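Local coordinates for uncharacterized protein VP1736 (Vibrio parahaemolyticus, PDB 3LXQ) that is of unknown function but belongs by sequence to the sulfatase family, within the alkaline phosphatase clan of alpha/beta proteins, at residues G173-N185 against F193-Y207. Numbering follows the deposited sequence.
Sequences GYHTQFIYGGEAN and FFGNGFDQIVEEKNY
Phe193 drives the rim of its ring, CD2 and CE2, into one face of Phe178: CE2 stands 3.3 Å above the plane, over the ring centre, and the planes meet at 62°, an edge-to-face pair. With CG anti to the backbone N (chi1 171°), Phe178 presents that face to helix 189-195. Phe178 is flanked by Phe198, whose CD2 lies 3.9 Å from Phe178 CB, and by Ile201, whose CG2 sits at its ring edge. The same methyl also meets Ala184 CB at 3.8 Å, while Leu244 and Phe246 of strand 241-246 pack against Phe178. Gln177, Ile179, Gln200 and Val202 occupy the other face of the sheet. The two strands run 17° from parallel, joined by bonds such as the nearly straight one from Val202 N to Phe178 O (3.0 Å). At the start of the pairing Thr176 O accepts from both Asp199 N and Gln200 N, and Thr176 OG1 donates to a lone pair of Gly197 O in the carbonyl plane (2.5 Å), tying strand 175-180 to the turn that follows helix 189-195. At the far end Glu203 OE1 receives Ala184 N at 2.8 Å, from above the carboxylate plane, whereas OE2 forms a salt bridge with Lys190. Tyr207 lays its ring edge near Tyr180 O; its OH donates to that oxygen from well above the carbonyl plane and lies 3.6 Å from Ile179 CG2. Parallel strands 175-180 and 200-202, with helix 189-195 between them in the chain and Phe178, Phe193 and Phe198 packed between helix and sheet, make a beta-alpha-beta unit of the alpha/beta sulfatase fold.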
loop_
_atom_site.group_PDB
_atom_site.type_symbol
_atom_site.label_atom_id
_atom_site.label_comp_id
_atom_site.label_asym_id
_atom_site.label_seq_id
_atom_site.Cartn_x
_atom_site.Cartn_y
_atom_site.Cartn_z
ATOM N N GLY A 173 -5.748 12.107 18.216
ATOM C CA GLY A 173 -4.692 12.406 19.199
ATOM C C GLY A 173 -3.293 11.878 18.894
ATOM O O GLY A 173 -2.416 11.906 19.764
ATOM N N TYR A 174 -3.083 11.394 17.666
ATOM C CA TYR A 174 -1.773 10.905 17.217
ATOM C C TYR A 174 -0.878 12.017 16.657
ATOM O O TYR A 174 -1.361 12.973 16.032
ATOM C CB TYR A 174 -1.931 9.853 16.102
ATOM C CG TYR A 174 -2.211 8.421 16.534
ATOM C CD1 TYR A 174 -3.402 8.076 17.181
ATOM C CD2 TYR A 174 -1.304 7.397 16.233
ATOM C CE1 TYR A 174 -3.666 6.742 17.543
ATOM C CE2 TYR A 174 -1.554 6.072 16.593
ATOM C CZ TYR A 174 -2.733 5.755 17.242
ATOM O OH TYR A 174 -2.963 4.459 17.618
ATOM N N HIS A 175 0.429 11.871 16.861
ATOM C CA HIS A 175 1.385 12.627 16.083
ATOM C C HIS A 175 1.542 11.880 14.770
ATOM O O HIS A 175 1.630 10.655 14.762
ATOM C CB HIS A 175 2.732 12.717 16.784
ATOM C CG HIS A 175 3.725 13.560 16.048
ATOM N ND1 HIS A 175 3.822 14.925 16.229
ATOM C CD2 HIS A 175 4.653 13.234 15.118
ATOM C CE1 HIS A 175 4.775 15.399 15.447
ATOM N NE2 HIS A 175 5.291 14.394 14.759
ATOM N N THR A 176 1.563 12.611 13.661
ATOM C CA THR A 176 1.665 11.968 12.340
ATOM C C THR A 176 2.850 12.513 11.553
ATOM O O THR A 176 3.085 13.726 11.519
ATOM C CB THR A 176 0.361 12.102 11.535
ATOM O OG1 THR A 176 -0.023 13.483 11.465
ATOM C CG2 THR A 176 -0.754 11.300 12.199
ATOM N N GLN A 177 3.606 11.611 10.932
ATOM C CA GLN A 177 4.831 11.999 10.241
ATOM C C GLN A 177 5.094 11.168 9.003
ATOM O O GLN A 177 4.547 10.084 8.839
ATOM C CB GLN A 177 6.049 11.940 11.176
ATOM C CG GLN A 177 6.388 10.542 11.671
ATOM C CD GLN A 177 7.732 10.456 12.370
ATOM O OE1 GLN A 177 8.302 11.468 12.793
ATOM N NE2 GLN A 177 8.251 9.238 12.495
ATOM N N PHE A 178 5.947 11.712 8.141
ATOM C CA PHE A 178 6.421 11.050 6.948
ATOM C C PHE A 178 7.935 11.123 7.008
ATOM O O PHE A 178 8.485 12.192 7.174
ATOM C CB PHE A 178 5.897 11.801 5.727
ATOM C CG PHE A 178 6.488 11.349 4.412
ATOM C CD1 PHE A 178 6.440 10.010 4.016
ATOM C CD2 PHE A 178 7.051 12.282 3.547
ATOM C CE1 PHE A 178 6.972 9.598 2.782
ATOM C CE2 PHE A 178 7.576 11.887 2.314
ATOM C CZ PHE A 178 7.533 10.539 1.928
ATOM N N ILE A 179 8.607 9.984 6.911
ATOM C CA ILE A 179 10.061 9.983 6.845
ATOM C C ILE A 179 10.503 9.528 5.457
ATOM O O ILE A 179 10.129 8.453 5.005
ATOM C CB ILE A 179 10.736 9.098 7.923
ATOM C CG1 ILE A 179 10.198 9.422 9.330
ATOM C CG2 ILE A 179 12.259 9.307 7.896
ATOM C CD1 ILE A 179 10.753 8.497 10.445
ATOM N N TYR A 180 11.325 10.357 4.825
ATOM C CA TYR A 180 11.827 10.149 3.474
ATOM C C TYR A 180 13.318 10.518 3.430
ATOM O O TYR A 180 13.766 11.372 4.193
ATOM C CB TYR A 180 11.029 11.051 2.535
ATOM C CG TYR A 180 11.224 10.820 1.059
ATOM C CD1 TYR A 180 11.143 9.546 0.514
ATOM C CD2 TYR A 180 11.438 11.899 0.196
ATOM C CE1 TYR A 180 11.304 9.342 -0.836
ATOM C CE2 TYR A 180 11.601 11.709 -1.165
ATOM C CZ TYR A 180 11.535 10.425 -1.675
ATOM O OH TYR A 180 11.691 10.217 -3.020
ATOM N N GLY A 181 14.070 9.883 2.533
ATOM C CA GLY A 181 15.493 10.151 2.368
ATOM C C GLY A 181 15.877 11.278 1.406
ATOM O O GLY A 181 16.947 11.879 1.547
ATOM N N GLY A 182 15.007 11.553 0.434
ATOM C CA GLY A 182 15.238 12.572 -0.587
ATOM C C GLY A 182 14.457 13.848 -0.350
ATOM O O GLY A 182 14.224 14.237 0.796
ATOM N N GLU A 183 14.069 14.510 -1.430
ATOM C CA GLU A 183 13.301 15.746 -1.345
ATOM C C GLU A 183 11.808 15.434 -1.348
ATOM O O GLU A 183 11.290 14.837 -2.297
ATOM C CB GLU A 183 13.667 16.697 -2.499
ATOM C CG GLU A 183 12.638 17.808 -2.804
ATOM C CD GLU A 183 12.464 18.820 -1.663
ATOM O OE1 GLU A 183 13.242 19.806 -1.604
ATOM O OE2 GLU A 183 11.524 18.639 -0.847
ATOM N N ALA A 184 11.124 15.868 -0.289
ATOM C CA ALA A 184 9.714 15.531 -0.071
ATOM C C ALA A 184 8.715 16.208 -1.024
ATOM O O ALA A 184 7.580 15.754 -1.144
ATOM C CB ALA A 184 9.329 15.779 1.388
ATOM N N ASN A 185 9.130 17.284 -1.691
ATOM C CA ASN A 185 8.294 17.942 -2.705
ATOM C C ASN A 185 8.138 17.079 -3.951
ATOM O O ASN A 185 7.234 17.298 -4.761
ATOM C CB ASN A 185 8.892 19.299 -3.116
ATOM C CG ASN A 185 8.511 20.446 -2.166
ATOM O OD1 ASN A 185 9.173 21.485 -2.147
ATOM N ND2 ASN A 185 7.443 20.267 -1.393
ATOM N N PHE A 193 0.735 15.608 1.735
ATOM C CA PHE A 193 0.792 15.096 3.100
ATOM C C PHE A 193 0.450 16.215 4.085
ATOM O O PHE A 193 -0.363 16.012 4.983
ATOM C CB PHE A 193 2.156 14.466 3.425
ATOM C CG PHE A 193 2.428 13.144 2.727
ATOM C CD1 PHE A 193 1.393 12.284 2.357
ATOM C CD2 PHE A 193 3.737 12.740 2.497
ATOM C CE1 PHE A 193 1.661 11.056 1.735
ATOM C CE2 PHE A 193 4.010 11.528 1.887
ATOM C CZ PHE A 193 2.964 10.679 1.509
ATOM N N PHE A 194 1.048 17.392 3.884
ATOM C CA PHE A 194 0.794 18.585 4.714
ATOM C C PHE A 194 -0.646 19.077 4.646
ATOM O O PHE A 194 -1.197 19.530 5.650
ATOM C CB PHE A 194 1.742 19.740 4.333
ATOM C CG PHE A 194 2.949 19.874 5.223
ATOM C CD1 PHE A 194 3.210 18.948 6.232
ATOM C CD2 PHE A 194 3.847 20.924 5.027
ATOM C CE1 PHE A 194 4.330 19.071 7.051
ATOM C CE2 PHE A 194 4.982 21.065 5.838
ATOM C CZ PHE A 194 5.225 20.137 6.857
ATOM N N GLY A 195 -1.240 19.009 3.459
ATOM C CA GLY A 195 -2.641 19.376 3.280
ATOM C C GLY A 195 -3.620 18.358 3.856
ATOM O O GLY A 195 -4.809 18.662 4.025
ATOM N N ASN A 196 -3.131 17.159 4.182
ATOM C CA ASN A 196 -4.017 16.073 4.596
ATOM C C ASN A 196 -3.618 15.300 5.870
ATOM O O ASN A 196 -3.602 14.068 5.872
ATOM C CB ASN A 196 -4.238 15.096 3.429
ATOM C CG ASN A 196 -5.021 15.714 2.283
ATOM O OD1 ASN A 196 -6.207 15.995 2.409
ATOM N ND2 ASN A 196 -4.356 15.906 1.147
ATOM N N GLY A 197 -3.295 16.016 6.943
ATOM C CA GLY A 197 -3.187 15.388 8.260
ATOM C C GLY A 197 -1.816 15.027 8.800
ATOM O O GLY A 197 -1.699 14.592 9.949
ATOM N N PHE A 198 -0.778 15.190 7.991
ATOM C CA PHE A 198 0.582 14.988 8.484
ATOM C C PHE A 198 1.078 16.236 9.224
ATOM O O PHE A 198 0.907 17.359 8.737
ATOM C CB PHE A 198 1.530 14.608 7.349
ATOM C CG PHE A 198 1.372 13.191 6.871
ATOM C CD1 PHE A 198 0.320 12.836 6.030
ATOM C CD2 PHE A 198 2.283 12.211 7.252
ATOM C CE1 PHE A 198 0.180 11.523 5.579
ATOM C CE2 PHE A 198 2.150 10.893 6.809
ATOM C CZ PHE A 198 1.092 10.548 5.971
ATOM N N ASP A 199 1.663 16.023 10.406
ATOM C CA ASP A 199 2.188 17.102 11.244
ATOM C C ASP A 199 3.609 17.465 10.833
ATOM O O ASP A 199 3.880 18.588 10.408
ATOM C CB ASP A 199 2.199 16.696 12.728
ATOM C CG ASP A 199 0.821 16.702 13.356
ATOM O OD1 ASP A 199 -0.088 17.363 12.814
ATOM O OD2 ASP A 199 0.650 16.050 14.410
ATOM N N GLN A 200 4.505 16.494 10.982
ATOM C CA GLN A 200 5.930 16.654 10.741
ATOM C C GLN A 200 6.304 15.962 9.432
ATOM O O GLN A 200 5.753 14.913 9.101
ATOM C CB GLN A 200 6.695 16.032 11.910
ATOM C CG GLN A 200 8.176 15.775 11.676
ATOM C CD GLN A 200 8.822 14.991 12.807
ATOM O OE1 GLN A 200 9.875 15.376 13.316
ATOM N NE2 GLN A 200 8.185 13.892 13.217
ATOM N N ILE A 201 7.213 16.569 8.676
ATOM C CA ILE A 201 7.852 15.885 7.557
ATOM C C ILE A 201 9.358 15.946 7.739
ATOM O O ILE A 201 9.953 17.026 7.889
ATOM C CB ILE A 201 7.423 16.429 6.167
ATOM C CG1 ILE A 201 5.985 16.001 5.866
ATOM C CG2 ILE A 201 8.349 15.895 5.068
ATOM C CD1 ILE A 201 5.425 16.534 4.570
ATOM N N VAL A 202 9.950 14.759 7.756
ATOM C CA VAL A 202 11.378 14.577 7.892
ATOM C C VAL A 202 11.882 14.221 6.501
ATOM O O VAL A 202 11.434 13.244 5.905
ATOM C CB VAL A 202 11.688 13.437 8.894
ATOM C CG1 VAL A 202 13.186 13.266 9.100
ATOM C CG2 VAL A 202 10.982 13.690 10.229
ATOM N N GLU A 203 12.795 15.029 5.974
ATOM C CA GLU A 203 13.335 14.787 4.641
ATOM C C GLU A 203 14.845 15.037 4.584
ATOM O O GLU A 203 15.474 15.219 5.629
ATOM C CB GLU A 203 12.578 15.618 3.608
ATOM C CG GLU A 203 12.802 17.111 3.707
ATOM C CD GLU A 203 11.981 17.870 2.703
ATOM O OE1 GLU A 203 12.224 17.695 1.487
ATOM O OE2 GLU A 203 11.087 18.636 3.130
ATOM N N GLU A 204 15.415 15.056 3.378
ATOM C CA GLU A 204 16.869 15.111 3.205
ATOM C C GLU A 204 17.562 16.209 4.031
ATOM O O GLU A 204 18.610 15.969 4.635
ATOM C CB GLU A 204 17.245 15.240 1.717
ATOM C CG GLU A 204 18.704 14.882 1.434
ATOM C CD GLU A 204 19.075 14.911 -0.047
ATOM O OE1 GLU A 204 18.184 15.119 -0.906
ATOM O OE2 GLU A 204 20.272 14.717 -0.349
ATOM N N LYS A 205 16.954 17.393 4.070
ATOM C CA LYS A 205 17.500 18.546 4.784
ATOM C C LYS A 205 17.666 18.320 6.298
ATOM O O LYS A 205 18.380 19.074 6.957
ATOM C CB LYS A 205 16.648 19.794 4.510
ATOM C CG LYS A 205 15.209 19.715 5.009
ATOM C CD LYS A 205 14.375 20.889 4.520
ATOM C CE LYS A 205 13.086 21.005 5.322
ATOM N NZ LYS A 205 12.182 22.063 4.784
ATOM N N ASN A 206 17.022 17.278 6.826
ATOM C CA ASN A 206 17.042 16.950 8.257
ATOM C C ASN A 206 18.065 15.870 8.671
ATOM O O ASN A 206 18.151 15.532 9.852
ATOM C CB ASN A 206 15.637 16.522 8.740
ATOM C CG ASN A 206 14.547 17.545 8.417
ATOM O OD1 ASN A 206 13.666 17.292 7.592
ATOM N ND2 ASN A 206 14.600 18.701 9.073
ATOM N N TYR A 207 18.818 15.320 7.716
ATOM C CA TYR A 207 19.845 14.301 8.019
ATOM C C TYR A 207 21.232 14.902 8.254
ATOM O O TYR A 207 21.879 15.407 7.326
ATOM C CB TYR A 207 19.943 13.258 6.908
ATOM C CG TYR A 207 18.745 12.340 6.781
ATOM C CD1 TYR A 207 18.786 11.034 7.279
ATOM C CD2 TYR A 207 17.578 12.771 6.142
ATOM C CE1 TYR A 207 17.692 10.186 7.155
ATOM C CE2 TYR A 207 16.478 11.934 6.011
ATOM C CZ TYR A 207 16.538 10.643 6.524
ATOM O OH TYR A 207 15.452 9.816 6.382
#